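Local coordinates for CRISPR system Cmr subunit Cmr1-1 (Pyrococcus furiosus, PDB 4W8Z), which forms, together with Cmr6, the cap of the type III-B Cmr ribonucleoprotein complex, an RNA-binding assembly of CRISPR immunity against viruses and other mobile genetic elements, at residues Ile139-Ser151 / Ser173-Phe185. Numbering follows the deposited sequence.
Sequences IKLATLSLWALVS and SEVLEDLGLTTEF
Where Lys140 and Val175 bring their backbones together, the short helix 174-178 crosses helix 139-151 nearly at right angles (-84°), their axes 9.8 Å apart. Helix 139-151 lies on the four-stranded antiparallel sheet of a RAMP-superfamily domain, a ferredoxin-like arrangement in its strand order; the short helix follows edge strand 166-172, and its chain then runs on along helix 139-151. Val175 CG1 sits against Lys140 CA and lies 3.8 Å from Thr143 CG2. With chi1 -78°, Thr143 sends CG2 away from its own N toward the short helix, 3.6 Å from Leu176 CD2. Ser173 OG caps the short helix, accepting from Leu176 N at 3.1 Å in a nearly straight bond (N-H...O angle 166°), and is hydrogen-bonded to Glu10 of strand 8-16. Gly180, with positive phi, makes a Schellman motif after the helix. Leu179 CD1 packs on Leu144 CD2. Further on, Leu181 CD1 lies over one face of the Trp147 indole, and Thr182 O faces its edge, 3.5 Å from Trp147 NE1. Helix 188-206 also packs on Trp147. Trp147 CZ2 lies in the plane of the Phe185 ring, at its edge, 3.8 Å from Phe185 CZ; Phe185 stacks on Phe191. Ser151 OG hydrogen-bonds to Trp147 O, touches Phe185 CZ at 3.6 Å, and sits 3.2 Å above the indole plane of Trp147, over its centre, on the face opposite Leu181 CD1.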
loop_
_atom_site.group_PDB
_atom_site.type_symbol
_atom_site.label_atom_id
_atom_site.label_comp_id
_atom_site.label_asym_id
_atom_site.label_seq_id
_atom_site.Cartn_x
_atom_site.Cartn_y
_atom_site.Cartn_z
ATOM N N ILE A 139 1.585 -9.633 -20.183
ATOM C CA ILE A 139 0.367 -8.865 -19.938
ATOM C C ILE A 139 -0.411 -9.434 -18.748
ATOM O O ILE A 139 -1.075 -8.692 -18.021
ATOM C CB ILE A 139 -0.542 -8.818 -21.196
ATOM C CG1 ILE A 139 -1.610 -7.734 -21.058
ATOM C CG2 ILE A 139 -1.192 -10.162 -21.473
ATOM C CD1 ILE A 139 -1.134 -6.362 -21.450
ATOM N N LYS A 140 -0.309 -10.744 -18.532
ATOM C CA LYS A 140 -0.944 -11.376 -17.381
ATOM C C LYS A 140 -0.304 -10.871 -16.097
ATOM O O LYS A 140 -0.996 -10.497 -15.150
ATOM C CB LYS A 140 -0.832 -12.899 -17.458
ATOM C CG LYS A 140 -1.818 -13.566 -18.401
ATOM C CD LYS A 140 -1.716 -15.084 -18.286
ATOM C CE LYS A 140 -2.784 -15.785 -19.108
ATOM N NZ LYS A 140 -2.835 -17.248 -18.833
ATOM N N LEU A 141 1.025 -10.849 -16.082
ATOM C CA LEU A 141 1.784 -10.394 -14.923
ATOM C C LEU A 141 1.599 -8.898 -14.652
ATOM O O LEU A 141 1.618 -8.458 -13.502
ATOM C CB LEU A 141 3.266 -10.715 -15.110
ATOM C CG LEU A 141 3.621 -12.202 -15.083
ATOM C CD1 LEU A 141 5.058 -12.419 -15.507
ATOM C CD2 LEU A 141 3.378 -12.767 -13.700
ATOM N N ALA A 142 1.425 -8.120 -15.713
ATOM C CA ALA A 142 1.187 -6.688 -15.575
ATOM C C ALA A 142 -0.166 -6.432 -14.918
ATOM O O ALA A 142 -0.281 -5.617 -14.003
ATOM C CB ALA A 142 1.262 -6.003 -16.932
ATOM N N THR A 143 -1.187 -7.143 -15.387
ATOM C CA THR A 143 -2.540 -6.986 -14.867
ATOM C C THR A 143 -2.643 -7.467 -13.420
ATOM O O THR A 143 -3.295 -6.828 -12.589
ATOM C CB THR A 143 -3.561 -7.734 -15.751
ATOM O OG1 THR A 143 -3.824 -6.957 -16.925
ATOM C CG2 THR A 143 -4.867 -7.957 -15.015
ATOM N N LEU A 144 -1.989 -8.582 -13.117
ATOM C CA LEU A 144 -1.940 -9.079 -11.747
ATOM C C LEU A 144 -1.333 -8.033 -10.823
ATOM O O LEU A 144 -1.830 -7.803 -9.721
ATOM C CB LEU A 144 -1.145 -10.381 -11.674
ATOM C CG LEU A 144 -1.927 -11.636 -12.063
ATOM C CD1 LEU A 144 -0.993 -12.794 -12.309
ATOM C CD2 LEU A 144 -2.936 -11.991 -10.984
ATOM N N SER A 145 -0.260 -7.395 -11.285
ATOM C CA SER A 145 0.382 -6.319 -10.535
ATOM C C SER A 145 -0.594 -5.195 -10.225
ATOM O O SER A 145 -0.726 -4.779 -9.072
ATOM C CB SER A 145 1.570 -5.765 -11.311
ATOM O OG SER A 145 2.577 -6.749 -11.444
ATOM N N LEU A 146 -1.275 -4.711 -11.260
ATOM C CA LEU A 146 -2.253 -3.640 -11.104
ATOM C C LEU A 146 -3.403 -4.062 -10.200
ATOM O O LEU A 146 -3.869 -3.272 -9.376
ATOM C CB LEU A 146 -2.793 -3.200 -12.464
ATOM C CG LEU A 146 -3.912 -2.157 -12.439
ATOM C CD1 LEU A 146 -3.497 -0.919 -11.671
ATOM C CD2 LEU A 146 -4.286 -1.793 -13.848
ATOM N N TRP A 147 -3.860 -5.302 -10.364
ATOM C CA TRP A 147 -4.882 -5.863 -9.487
ATOM C C TRP A 147 -4.431 -5.780 -8.033
ATOM O O TRP A 147 -5.212 -5.416 -7.153
ATOM C CB TRP A 147 -5.187 -7.317 -9.855
ATOM C CG TRP A 147 -6.281 -7.927 -9.018
ATOM C CD1 TRP A 147 -7.603 -8.043 -9.353
ATOM C CD2 TRP A 147 -6.151 -8.494 -7.706
ATOM N NE1 TRP A 147 -8.302 -8.651 -8.335
ATOM C CE2 TRP A 147 -7.435 -8.935 -7.312
ATOM C CE3 TRP A 147 -5.076 -8.673 -6.827
ATOM C CZ2 TRP A 147 -7.673 -9.538 -6.079
ATOM C CZ3 TRP A 147 -5.313 -9.273 -5.600
ATOM C CH2 TRP A 147 -6.603 -9.699 -5.239
ATOM N N ALA A 148 -3.168 -6.127 -7.792
ATOM C CA ALA A 148 -2.601 -6.120 -6.446
ATOM C C ALA A 148 -2.483 -4.697 -5.902
ATOM O O ALA A 148 -2.744 -4.448 -4.722
ATOM C CB ALA A 148 -1.241 -6.807 -6.437
ATOM N N LEU A 149 -2.094 -3.769 -6.770
ATOM C CA LEU A 149 -1.982 -2.363 -6.395
ATOM C C LEU A 149 -3.318 -1.799 -5.908
ATOM O O LEU A 149 -3.366 -1.062 -4.926
ATOM C CB LEU A 149 -1.465 -1.540 -7.578
ATOM C CG LEU A 149 -1.552 -0.020 -7.445
ATOM C CD1 LEU A 149 -0.850 0.437 -6.177
ATOM C CD2 LEU A 149 -0.951 0.657 -8.670
ATOM N N VAL A 150 -4.400 -2.152 -6.592
ATOM C CA VAL A 150 -5.720 -1.665 -6.217
ATOM C C VAL A 150 -6.258 -2.395 -4.987
ATOM O O VAL A 150 -6.894 -1.792 -4.123
ATOM C CB VAL A 150 -6.718 -1.807 -7.388
ATOM C CG1 VAL A 150 -8.109 -1.344 -6.975
ATOM C CG2 VAL A 150 -6.234 -1.013 -8.593
ATOM N N SER A 151 -5.980 -3.691 -4.902
ATOM C CA SER A 151 -6.516 -4.525 -3.825
ATOM C C SER A 151 -5.810 -4.350 -2.475
ATOM O O SER A 151 -6.457 -4.402 -1.424
ATOM C CB SER A 151 -6.459 -5.994 -4.234
ATOM O OG SER A 151 -7.295 -6.231 -5.352
ATOM N N SER A 173 -11.019 -6.448 -19.338
ATOM C CA SER A 173 -9.849 -7.254 -19.027
ATOM C C SER A 173 -10.067 -8.732 -19.302
ATOM O O SER A 173 -10.716 -9.427 -18.521
ATOM C CB SER A 173 -9.454 -7.062 -17.564
ATOM O OG SER A 173 -8.341 -7.870 -17.237
ATOM N N GLU A 174 -9.517 -9.209 -20.414
ATOM C CA GLU A 174 -9.605 -10.619 -20.752
ATOM C C GLU A 174 -8.758 -11.437 -19.789
ATOM O O GLU A 174 -9.055 -12.602 -19.528
ATOM C CB GLU A 174 -9.162 -10.866 -22.195
ATOM C CG GLU A 174 -10.137 -10.347 -23.240
ATOM C CD GLU A 174 -9.752 -10.751 -24.654
ATOM O OE1 GLU A 174 -8.802 -11.551 -24.810
ATOM O OE2 GLU A 174 -10.402 -10.269 -25.610
ATOM N N VAL A 175 -7.709 -10.818 -19.250
ATOM C CA VAL A 175 -6.823 -11.502 -18.312
ATOM C C VAL A 175 -7.529 -11.817 -16.995
ATOM O O VAL A 175 -7.473 -12.947 -16.517
ATOM C CB VAL A 175 -5.559 -10.678 -18.022
ATOM C CG1 VAL A 175 -4.768 -11.310 -16.886
ATOM C CG2 VAL A 175 -4.707 -10.572 -19.268
ATOM N N LEU A 176 -8.194 -10.823 -16.414
ATOM C CA LEU A 176 -8.952 -11.037 -15.185
ATOM C C LEU A 176 -10.099 -12.018 -15.402
ATOM O O LEU A 176 -10.424 -12.807 -14.516
ATOM C CB LEU A 176 -9.497 -9.717 -14.645
ATOM C CG LEU A 176 -8.473 -8.749 -14.046
ATOM C CD1 LEU A 176 -9.185 -7.594 -13.336
ATOM C CD2 LEU A 176 -7.506 -9.472 -13.106
ATOM N N GLU A 177 -10.711 -11.956 -16.579
ATOM C CA GLU A 177 -11.762 -12.893 -16.956
ATOM C C GLU A 177 -11.204 -14.316 -16.989
ATOM O O GLU A 177 -11.786 -15.243 -16.424
ATOM C CB GLU A 177 -12.350 -12.505 -18.315
ATOM C CG GLU A 177 -13.605 -13.256 -18.713
ATOM C CD GLU A 177 -14.191 -12.765 -20.030
ATOM O OE1 GLU A 177 -13.477 -12.079 -20.796
ATOM O OE2 GLU A 177 -15.374 -13.063 -20.295
ATOM N N ASP A 178 -10.053 -14.465 -17.637
ATOM C CA ASP A 178 -9.387 -15.753 -17.781
ATOM C C ASP A 178 -9.037 -16.380 -16.432
ATOM O O ASP A 178 -9.253 -17.573 -16.218
ATOM C CB ASP A 178 -8.122 -15.587 -18.621
ATOM C CG ASP A 178 -7.953 -16.687 -19.647
ATOM O OD1 ASP A 178 -8.941 -17.011 -20.345
ATOM O OD2 ASP A 178 -6.830 -17.228 -19.753
ATOM N N LEU A 179 -8.504 -15.568 -15.524
ATOM C CA LEU A 179 -8.031 -16.054 -14.232
ATOM C C LEU A 179 -9.157 -16.249 -13.219
ATOM O O LEU A 179 -8.921 -16.720 -12.107
ATOM C CB LEU A 179 -6.989 -15.094 -13.656
ATOM C CG LEU A 179 -5.737 -14.815 -14.488
ATOM C CD1 LEU A 179 -4.794 -13.933 -13.708
ATOM C CD2 LEU A 179 -5.054 -16.110 -14.875
ATOM N N GLY A 180 -10.376 -15.882 -13.601
ATOM C CA GLY A 180 -11.519 -16.011 -12.715
ATOM C C GLY A 180 -11.498 -15.008 -11.575
ATOM O O GLY A 180 -11.996 -15.281 -10.484
ATOM N N LEU A 181 -10.914 -13.842 -11.827
ATOM C CA LEU A 181 -10.866 -12.784 -10.829
ATOM C C LEU A 181 -11.934 -11.727 -11.091
ATOM O O LEU A 181 -12.590 -11.733 -12.134
ATOM C CB LEU A 181 -9.479 -12.147 -10.798
ATOM C CG LEU A 181 -8.408 -13.039 -10.178
ATOM C CD1 LEU A 181 -7.032 -12.431 -10.360
ATOM C CD2 LEU A 181 -8.710 -13.262 -8.703
ATOM N N THR A 182 -12.111 -10.826 -10.133
ATOM C CA THR A 182 -13.127 -9.791 -10.231
ATOM C C THR A 182 -12.476 -8.416 -10.251
ATOM O O THR A 182 -11.262 -8.297 -10.101
ATOM C CB THR A 182 -14.124 -9.865 -9.058
ATOM O OG1 THR A 182 -13.468 -9.485 -7.840
ATOM C CG2 THR A 182 -14.677 -11.274 -8.912
ATOM N N THR A 183 -13.288 -7.379 -10.434
ATOM C CA THR A 183 -12.794 -6.004 -10.408
ATOM C C THR A 183 -13.347 -5.274 -9.190
ATOM O O THR A 183 -13.122 -4.077 -9.007
ATOM C CB THR A 183 -13.170 -5.237 -11.687
ATOM O OG1 THR A 183 -14.575 -5.369 -11.928
ATOM C CG2 THR A 183 -12.409 -5.786 -12.875
ATOM N N GLU A 184 -14.063 -6.018 -8.356
ATOM C CA GLU A 184 -14.623 -5.487 -7.125
ATOM C C GLU A 184 -14.920 -6.634 -6.162
ATOM O O GLU A 184 -15.122 -7.774 -6.586
ATOM C CB GLU A 184 -15.891 -4.677 -7.406
ATOM C CG GLU A 184 -17.022 -5.474 -8.040
ATOM C CD GLU A 184 -16.793 -5.750 -9.517
ATOM O OE1 GLU A 184 -16.634 -4.776 -10.288
ATOM O OE2 GLU A 184 -16.758 -6.941 -9.904
ATOM N N PHE A 185 -14.943 -6.331 -4.869
ATOM C CA PHE A 185 -15.216 -7.335 -3.849
ATOM C C PHE A 185 -16.649 -7.205 -3.332
ATOM O O PHE A 185 -17.023 -6.180 -2.758
ATOM C CB PHE A 185 -14.221 -7.211 -2.687
ATOM C CG PHE A 185 -12.788 -7.421 -3.082
ATOM C CD1 PHE A 185 -12.424 -8.470 -3.909
ATOM C CD2 PHE A 185 -11.799 -6.564 -2.621
ATOM C CE1 PHE A 185 -11.094 -8.664 -4.273
ATOM C CE2 PHE A 185 -10.470 -6.748 -2.979
ATOM C CZ PHE A 185 -10.116 -7.797 -3.810
#